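Side-chain contact in isocitrate dehydrogenase [NAD] subunit 2, mitochondrial (Saccharomyces cerevisiae, PDB 3BLX), which oxidatively decarboxylates isocitrate to 2-oxoglutarate with NAD(+) in the mitochondrial citric acid cycle, working as an allosteric octamer with its partner subunit: residues H147-C150 with V154-I157. Residues are numbered along the deposited sequence; the frame is centred on the assembly and turned at random.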
ATOM      1  N   HIS B 147      18.552  -2.313  16.939  1.00 17.59           N
ATOM      2  CA  HIS B 147      17.416  -1.419  16.721  1.00 40.09           C
ATOM      3  C   HIS B 147      17.195  -1.013  15.280  1.00 26.79           C
ATOM      4  O   HIS B 147      18.077  -1.092  14.455  1.00 22.92           O
ATOM      5  CB  HIS B 147      17.562  -0.168  17.566  1.00 23.45           C
ATOM      6  CG  HIS B 147      18.603   0.757  17.046  1.00 35.62           C
ATOM      7  ND1 HIS B 147      18.355   2.091  16.779  1.00 30.79           N
ATOM      8  CD2 HIS B 147      19.893   0.535  16.704  1.00 25.19           C
ATOM      9  CE1 HIS B 147      19.460   2.653  16.327  1.00 21.46           C
ATOM     10  NE2 HIS B 147      20.408   1.731  16.271  1.00 18.14           N
ATOM     11  N   ILE B 148      15.991  -0.550  14.997  1.00 38.94           N
ATOM     12  CA  ILE B 148      15.631  -0.149  13.644  1.00 27.85           C
ATOM     13  C   ILE B 148      16.047   1.297  13.433  1.00 29.44           C
ATOM     14  O   ILE B 148      15.614   2.196  14.159  1.00 25.24           O
ATOM     15  CB  ILE B 148      14.124  -0.347  13.404  1.00 16.86           C
ATOM     16  CG1 ILE B 148      13.761  -1.828  13.568  1.00 22.75           C
ATOM     17  CG2 ILE B 148      13.734   0.182  12.052  1.00 17.00           C
ATOM     18  CD1 ILE B 148      12.274  -2.146  13.400  1.00 37.67           C
ATOM     19  N   VAL B 149      16.920   1.518  12.459  1.00 20.38           N
ATOM     20  CA  VAL B 149      17.443   2.857  12.191  1.00 24.84           C
ATOM     21  C   VAL B 149      16.586   3.663  11.197  1.00 37.00           C
ATOM     22  O   VAL B 149      16.008   4.687  11.546  1.00 48.50           O
ATOM     23  CB  VAL B 149      18.862   2.803  11.639  1.00 23.55           C
ATOM     24  CG1 VAL B 149      19.340   4.185  11.407  1.00 40.45           C
ATOM     25  CG2 VAL B 149      19.754   2.185  12.621  1.00 32.61           C
ATOM     26  N   CYS B 150      16.558   3.211   9.951  1.00 31.29           N
ATOM     27  CA  CYS B 150      15.558   3.631   8.980  1.00 39.88           C
ATOM     28  C   CYS B 150      14.611   2.438   8.667  1.00 39.44           C
ATOM     29  O   CYS B 150      14.841   1.321   9.130  1.00 34.21           O
ATOM     30  CB  CYS B 150      16.204   4.268   7.724  1.00 43.32           C
ATOM     31  SG  CYS B 150      18.053   3.974   7.327  1.00100.57           S
ATOM     32  N   VAL B 154      18.089  -2.792  10.029  1.00 14.69           N
ATOM     33  CA  VAL B 154      18.451  -3.120  11.391  1.00 22.88           C
ATOM     34  C   VAL B 154      19.912  -2.782  11.576  1.00 18.91           C
ATOM     35  O   VAL B 154      20.744  -3.118  10.762  1.00 24.94           O
ATOM     36  CB  VAL B 154      18.154  -4.584  11.748  1.00 19.45           C
ATOM     37  CG1 VAL B 154      18.384  -4.806  13.225  1.00 24.61           C
ATOM     38  CG2 VAL B 154      16.697  -4.932  11.397  1.00 24.51           C
ATOM     39  N   GLN B 155      20.220  -2.064  12.629  1.00 20.10           N
ATOM     40  CA  GLN B 155      21.607  -1.915  13.043  1.00 23.47           C
ATOM     41  C   GLN B 155      21.881  -2.693  14.335  1.00 19.21           C
ATOM     42  O   GLN B 155      21.031  -2.727  15.242  1.00 35.73           O
ATOM     43  CB  GLN B 155      21.892  -0.445  13.238  1.00 20.16           C
ATOM     44  CG  GLN B 155      23.271  -0.126  13.681  1.00 22.05           C
ATOM     45  CD  GLN B 155      23.490   1.384  13.897  1.00 23.31           C
ATOM     46  OE1 GLN B 155      22.787   2.005  14.696  1.00 14.48           O
ATOM     47  NE2 GLN B 155      24.451   1.973  13.179  1.00 21.66           N
ATOM     48  N   SER B 156      23.049  -3.331  14.408  1.00 35.50           N
ATOM     49  CA  SER B 156      23.434  -4.142  15.568  1.00 24.93           C
ATOM     50  C   SER B 156      24.574  -3.438  16.258  1.00 19.78           C
ATOM     51  O   SER B 156      25.419  -2.866  15.600  1.00 22.50           O
ATOM     52  CB  SER B 156      23.886  -5.520  15.105  1.00 26.31           C
ATOM     53  OG  SER B 156      22.821  -6.248  14.525  1.00 74.22           O
ATOM     54  N   ILE B 157      24.610  -3.496  17.574  1.00 21.94           N
ATOM     55  CA  ILE B 157      25.682  -2.877  18.323  1.00 21.83           C
ATOM     56  C   ILE B 157      26.256  -3.950  19.232  1.00 20.86           C
ATOM     57  O   ILE B 157      25.531  -4.562  20.010  1.00 33.54           O
ATOM     58  CB  ILE B 157      25.111  -1.703  19.143  1.00 29.29           C
ATOM     59  CG1 ILE B 157      24.337  -0.766  18.227  1.00 23.61           C
ATOM     60  CG2 ILE B 157      26.174  -0.907  19.816  1.00 21.36           C
ATOM     61  CD1 ILE B 157      23.664   0.369  18.974  1.00 37.60           C
TER
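Two groups grip OE1 of Q155: H147 donates to it through NE2 at 2.9 Å, and NE2 of the same glutamine in a second copy of this subunit gives it another hydrogen bond. The first bond joins the arms of a beta hairpin, strands 140-148 and 153-161, far from the chain's centre. H147 and Q155 form its antiparallel hydrogen-bonded pair, each N meeting the other's O at 3.0 Å, which sets both side chains on one face of the sheet. There they run side by side, ring and amide planes 35° apart. The imidazole donor reaches a carbonyl lone pair in the amide plane, with an angle of 156° at the hydrogen. Q155 suits this place because its chain, CG anti to the backbone N (chi1 179°) and extended beyond, carries the amide out level with the ring. A leucine in place of H147 would probably leave OE1 without its bond within the hairpin and the amide freer to turn. On the other face, I148 and V154, the next, non-hydrogen-bonded pair, pack against an IDH1 chain, whose strand pairs antiparallel with 154-157, so that the sheet runs on across the interface. Further along, C150 makes a disulfide with C150 of the second copy. Beta-branched V149 lays its methyl CG2 on the aliphatic base of the glutamine, 3.4 Å from CB of Q155.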